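Local structure of protein CPn_0803/CP_1068/CPj0803/CpB0832 (Chlamydophila pneumoniae, 3Q9D) at residues F92-E104 / A113-R125. The protein is of unknown function but has been linked to the type III secretion system, possibly as a component of the needle tip. Numbering follows the deposited sequence.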
loop_
_atom_site.group_PDB
_atom_site.type_symbol
_atom_site.label_atom_id
_atom_site.label_comp_id
_atom_site.label_asym_id
_atom_site.label_seq_id
_atom_site.Cartn_x
_atom_site.Cartn_y
_atom_site.Cartn_z
ATOM N N PHE A 92 -19.258 30.006 6.720
ATOM C CA PHE A 92 -18.829 28.999 5.746
ATOM C C PHE A 92 -19.004 27.558 6.214
ATOM O O PHE A 92 -19.315 26.676 5.410
ATOM C CB PHE A 92 -17.396 29.266 5.269
ATOM C CG PHE A 92 -17.297 30.416 4.297
ATOM C CD1 PHE A 92 -17.960 30.359 3.075
ATOM C CD2 PHE A 92 -16.544 31.540 4.597
ATOM C CE1 PHE A 92 -17.881 31.414 2.169
ATOM C CE2 PHE A 92 -16.455 32.596 3.708
ATOM C CZ PHE A 92 -17.123 32.536 2.492
ATOM N N PHE A 93 -18.820 27.309 7.514
ATOM C CA PHE A 93 -19.090 25.975 8.064
ATOM C C PHE A 93 -20.577 25.594 7.940
ATOM O O PHE A 93 -20.898 24.492 7.525
ATOM C CB PHE A 93 -18.652 25.881 9.532
ATOM C CG PHE A 93 -17.142 25.834 9.721
ATOM C CD1 PHE A 93 -16.345 25.038 8.899
ATOM C CD2 PHE A 93 -16.530 26.588 10.713
ATOM C CE1 PHE A 93 -14.930 24.986 9.082
ATOM C CE2 PHE A 93 -15.133 26.548 10.901
ATOM C CZ PHE A 93 -14.341 25.749 10.072
ATOM N N GLU A 94 -21.479 26.490 8.324
ATOM C CA GLU A 94 -22.919 26.224 8.141
ATOM C C GLU A 94 -23.228 25.962 6.668
ATOM O O GLU A 94 -23.925 25.003 6.314
ATOM C CB GLU A 94 -23.743 27.422 8.604
ATOM C CG GLU A 94 -23.707 27.681 10.086
ATOM C CD GLU A 94 -24.456 26.625 10.877
ATOM O OE1 GLU A 94 -25.021 25.696 10.255
ATOM O OE2 GLU A 94 -24.483 26.736 12.123
ATOM N N MET A 95 -22.702 26.823 5.801
ATOM C CA MET A 95 -22.908 26.686 4.362
ATOM C C MET A 95 -22.406 25.330 3.835
ATOM O O MET A 95 -23.155 24.572 3.190
ATOM C CB MET A 95 -22.188 27.816 3.616
ATOM C CG MET A 95 -22.211 27.648 2.099
ATOM S SD MET A 95 -21.027 28.702 1.219
ATOM C CE MET A 95 -21.381 30.282 1.987
ATOM N N LEU A 96 -21.142 25.022 4.121
ATOM C CA LEU A 96 -20.446 23.881 3.489
ATOM C C LEU A 96 -20.620 22.536 4.203
ATOM O O LEU A 96 -20.539 21.482 3.575
ATOM C CB LEU A 96 -18.955 24.194 3.330
ATOM C CG LEU A 96 -18.666 25.384 2.409
ATOM C CD1 LEU A 96 -17.187 25.731 2.434
ATOM C CD2 LEU A 96 -19.118 25.066 0.993
ATOM N N ILE A 97 -20.836 22.574 5.513
ATOM C CA ILE A 97 -21.103 21.345 6.258
ATOM C C ILE A 97 -22.604 21.041 6.275
ATOM O O ILE A 97 -23.013 19.906 6.025
ATOM C CB ILE A 97 -20.553 21.419 7.697
ATOM C CG1 ILE A 97 -19.019 21.455 7.685
ATOM C CG2 ILE A 97 -21.020 20.237 8.514
ATOM C CD1 ILE A 97 -18.414 21.782 9.078
ATOM N N ASN A 98 -23.425 22.065 6.523
ATOM C CA ASN A 98 -24.878 21.881 6.640
ATOM C C ASN A 98 -25.723 22.281 5.419
ATOM O O ASN A 98 -26.924 22.072 5.426
ATOM C CB ASN A 98 -25.411 22.611 7.882
ATOM C CG ASN A 98 -24.859 22.030 9.162
ATOM O OD1 ASN A 98 -24.514 20.854 9.199
ATOM N ND2 ASN A 98 -24.760 22.845 10.213
ATOM N N GLY A 99 -25.105 22.864 4.395
ATOM C CA GLY A 99 -25.842 23.363 3.239
ATOM C C GLY A 99 -26.805 24.514 3.545
ATOM O O GLY A 99 -27.752 24.775 2.785
ATOM N N LYS A 100 -26.563 25.217 4.649
ATOM C CA LYS A 100 -27.481 26.265 5.122
ATOM C C LYS A 100 -26.844 27.645 5.024
ATOM O O LYS A 100 -25.670 27.828 5.384
ATOM C CB LYS A 100 -27.896 25.957 6.568
ATOM C CG LYS A 100 -28.653 27.062 7.303
ATOM C CD LYS A 100 -29.965 27.435 6.611
ATOM C CE LYS A 100 -30.985 28.025 7.596
ATOM N NZ LYS A 100 -30.461 29.190 8.370
ATOM N N LEU A 101 -27.603 28.608 4.507
ATOM C CA LEU A 101 -27.126 29.983 4.353
ATOM C C LEU A 101 -27.689 30.833 5.497
ATOM O O LEU A 101 -28.911 31.048 5.583
ATOM C CB LEU A 101 -27.550 30.559 2.991
ATOM C CG LEU A 101 -26.943 29.890 1.749
ATOM C CD1 LEU A 101 -27.383 30.591 0.484
ATOM C CD2 LEU A 101 -25.425 29.872 1.828
ATOM N N THR A 102 -26.804 31.326 6.368
ATOM C CA THR A 102 -27.259 31.949 7.614
ATOM C C THR A 102 -27.423 33.456 7.505
ATOM O O THR A 102 -27.691 34.126 8.499
ATOM C CB THR A 102 -26.331 31.619 8.794
ATOM O OG1 THR A 102 -25.018 32.156 8.540
ATOM C CG2 THR A 102 -26.256 30.093 9.002
ATOM N N GLN A 103 -27.247 33.989 6.298
ATOM C CA GLN A 103 -27.660 35.360 6.013
ATOM C C GLN A 103 -27.930 35.525 4.528
ATOM O O GLN A 103 -27.442 34.740 3.698
ATOM C CB GLN A 103 -26.604 36.361 6.468
ATOM C CG GLN A 103 -25.215 36.022 5.993
ATOM C CD GLN A 103 -24.266 37.207 6.068
ATOM O OE1 GLN A 103 -24.609 38.265 6.597
ATOM N NE2 GLN A 103 -23.062 37.033 5.531
ATOM N N GLU A 104 -28.731 36.533 4.196
ATOM C CA GLU A 104 -29.016 36.854 2.796
ATOM C C GLU A 104 -27.728 37.283 2.075
ATOM O O GLU A 104 -26.928 38.060 2.604
ATOM C CB GLU A 104 -30.076 37.961 2.714
ATOM C CG GLU A 104 -30.497 38.362 1.289
ATOM C CD GLU A 104 -31.547 37.427 0.665
ATOM O OE1 GLU A 104 -32.038 36.506 1.366
ATOM O OE2 GLU A 104 -31.886 37.626 -0.530
ATOM N N ALA A 113 -22.356 30.584 -3.573
ATOM C CA ALA A 113 -22.553 29.738 -2.398
ATOM C C ALA A 113 -23.244 28.441 -2.813
ATOM O O ALA A 113 -22.833 27.353 -2.391
ATOM C CB ALA A 113 -23.377 30.464 -1.290
ATOM N N HIS A 114 -24.280 28.543 -3.648
ATOM C CA HIS A 114 -24.964 27.327 -4.108
ATOM C C HIS A 114 -24.021 26.419 -4.884
ATOM O O HIS A 114 -24.091 25.205 -4.763
ATOM C CB HIS A 114 -26.218 27.654 -4.929
ATOM C CG HIS A 114 -27.330 28.215 -4.098
ATOM N ND1 HIS A 114 -27.512 27.863 -2.782
ATOM C CD2 HIS A 114 -28.295 29.117 -4.384
ATOM C CE1 HIS A 114 -28.554 28.514 -2.292
ATOM N NE2 HIS A 114 -29.045 29.279 -3.243
ATOM N N SER A 115 -23.120 27.012 -5.662
ATOM C CA SER A 115 -22.176 26.222 -6.441
ATOM C C SER A 115 -21.198 25.495 -5.500
ATOM O O SER A 115 -20.873 24.314 -5.707
ATOM C CB SER A 115 -21.406 27.124 -7.415
ATOM O OG SER A 115 -20.444 26.385 -8.131
ATOM N N LEU A 116 -20.733 26.201 -4.471
ATOM C CA LEU A 116 -19.805 25.618 -3.493
ATOM C C LEU A 116 -20.476 24.497 -2.716
ATOM O O LEU A 116 -19.864 23.460 -2.431
ATOM C CB LEU A 116 -19.311 26.673 -2.506
ATOM C CG LEU A 116 -18.328 27.717 -3.050
ATOM C CD1 LEU A 116 -18.016 28.737 -1.942
ATOM C CD2 LEU A 116 -17.035 27.070 -3.611
ATOM N N ILE A 117 -21.743 24.696 -2.386
ATOM C CA ILE A 117 -22.499 23.672 -1.676
ATOM C C ILE A 117 -22.603 22.420 -2.547
ATOM O O ILE A 117 -22.323 21.304 -2.092
ATOM C CB ILE A 117 -23.909 24.176 -1.285
ATOM C CG1 ILE A 117 -23.791 25.216 -0.163
ATOM C CG2 ILE A 117 -24.777 23.016 -0.826
ATOM C CD1 ILE A 117 -25.142 25.917 0.184
ATOM N N ALA A 118 -22.983 22.615 -3.810
ATOM C CA ALA A 118 -23.150 21.504 -4.732
ATOM C C ALA A 118 -21.829 20.772 -4.930
ATOM O O ALA A 118 -21.785 19.546 -4.927
ATOM C CB ALA A 118 -23.707 21.992 -6.083
ATOM N N GLU A 119 -20.744 21.519 -5.099
ATOM C CA GLU A 119 -19.455 20.883 -5.348
ATOM C C GLU A 119 -18.836 20.208 -4.103
ATOM O O GLU A 119 -18.203 19.151 -4.192
ATOM C CB GLU A 119 -18.479 21.890 -5.966
ATOM C CG GLU A 119 -17.160 21.256 -6.447
ATOM C CD GLU A 119 -16.362 22.199 -7.349
ATOM O OE1 GLU A 119 -16.877 23.296 -7.666
ATOM O OE2 GLU A 119 -15.230 21.843 -7.753
ATOM N N PHE A 120 -19.030 20.790 -2.931
ATOM C CA PHE A 120 -18.184 20.402 -1.794
ATOM C C PHE A 120 -18.872 19.831 -0.587
ATOM O O PHE A 120 -18.207 19.245 0.263
ATOM C CB PHE A 120 -17.291 21.580 -1.367
ATOM C CG PHE A 120 -16.325 21.982 -2.423
ATOM C CD1 PHE A 120 -15.294 21.122 -2.782
ATOM C CD2 PHE A 120 -16.459 23.182 -3.081
ATOM C CE1 PHE A 120 -14.404 21.462 -3.761
ATOM C CE2 PHE A 120 -15.571 23.540 -4.090
ATOM C CZ PHE A 120 -14.526 22.679 -4.420
ATOM N N MET A 121 -20.186 19.991 -0.484
ATOM C CA MET A 121 -20.855 19.546 0.733
ATOM C C MET A 121 -20.704 18.041 0.979
ATOM O O MET A 121 -20.369 17.618 2.082
ATOM C CB MET A 121 -22.338 19.928 0.761
ATOM C CG MET A 121 -23.016 19.483 2.078
ATOM S SD MET A 121 -24.741 20.074 2.185
ATOM C CE MET A 121 -25.482 19.373 0.703
ATOM N N MET A 122 -20.971 17.226 -0.030
ATOM C CA MET A 122 -20.863 15.783 0.139
ATOM C C MET A 122 -19.422 15.306 0.398
ATOM O O MET A 122 -19.173 14.506 1.309
ATOM C CB MET A 122 -21.507 15.074 -1.058
ATOM C CG MET A 122 -23.024 15.234 -1.079
ATOM S SD MET A 122 -23.734 14.639 0.471
ATOM C CE MET A 122 -22.622 13.196 0.799
ATOM N N PRO A 123 -18.457 15.813 -0.383
ATOM C CA PRO A 123 -17.066 15.414 -0.146
ATOM C C PRO A 123 -16.601 15.825 1.261
ATOM O O PRO A 123 -15.832 15.095 1.897
ATOM C CB PRO A 123 -16.301 16.190 -1.215
ATOM C CG PRO A 123 -17.294 16.325 -2.346
ATOM C CD PRO A 123 -18.619 16.529 -1.665
ATOM N N ILE A 124 -17.054 16.987 1.733
ATOM C CA ILE A 124 -16.754 17.411 3.117
ATOM C C ILE A 124 -17.384 16.487 4.164
ATOM O O ILE A 124 -16.746 16.122 5.162
ATOM C CB ILE A 124 -17.174 18.887 3.379
ATOM C CG1 ILE A 124 -16.270 19.833 2.566
ATOM C CG2 ILE A 124 -17.124 19.204 4.893
ATOM C CD1 ILE A 124 -16.870 21.256 2.369
ATOM N N ARG A 125 -18.643 16.120 3.946
ATOM C CA ARG A 125 -19.312 15.155 4.821
ATOM C C ARG A 125 -18.642 13.780 4.791
ATOM O O ARG A 125 -18.547 13.108 5.823
ATOM C CB ARG A 125 -20.796 15.062 4.464
ATOM C CG ARG A 125 -21.451 16.443 4.628
ATOM C CD ARG A 125 -22.914 16.497 4.157
ATOM N NE ARG A 125 -23.835 15.851 5.087
ATOM C CZ ARG A 125 -24.128 16.319 6.298
ATOM N NH1 ARG A 125 -23.556 17.433 6.745
ATOM N NH2 ARG A 125 -24.987 15.664 7.074
#
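Met95 opens the contact by reaching, in one of its two conformers, with its sulfur end over Ala113, CE lying 3.8 Å from Ala113 CB. Its CG, anti to the backbone N (chi1 173°), lies against CG1 of Ile117. The axes of helical segments 92-98 and 113-125 cross at -73° and approach to 8.0 Å. Leu96 marks the place where the backbones come nearest, opposite Met121. The side chain of Leu96 divides its contacts: CD2 rests on Leu116 CB, while CB meets Ile124 CD1 at 3.7 Å. Leu96 O is buried and has no conventional hydrogen-bonding partner; Met121 CA lies 3.5 Å from Leu96 O in a CA-H...O contact. Ile97 turns its side chain across that of Ile124 at about a right angle, CG1 against CG2. Ile97 O lies at the edge of the Arg125 guanidinium, near its plane, 2.6 Å from NH1, but the hydrogen bond is weak because it is strongly bent (119° at the hydrogen). The bend of the arginine chain at chi3 brings NH1 back to this last turn. Gly99, with positive phi, takes the chain out of the helix just where Met121 SD packs against its N and CA. Beyond the turn, Leu101 folds back onto helix 107-133 and splits its branches, CD2 on Ala113 CB and CD1 obliquely against the His114 ring, 3.7 Å from CE1. The contact thus joins consecutive helices of the helical part of the chain. On its buried side Leu96 also touches Leu58 of helix 48-61 and, together with Ile124, Phe74 of helix 70-82, while helix 107-133 runs on toward strand 137-147 of the three-stranded antiparallel sheet.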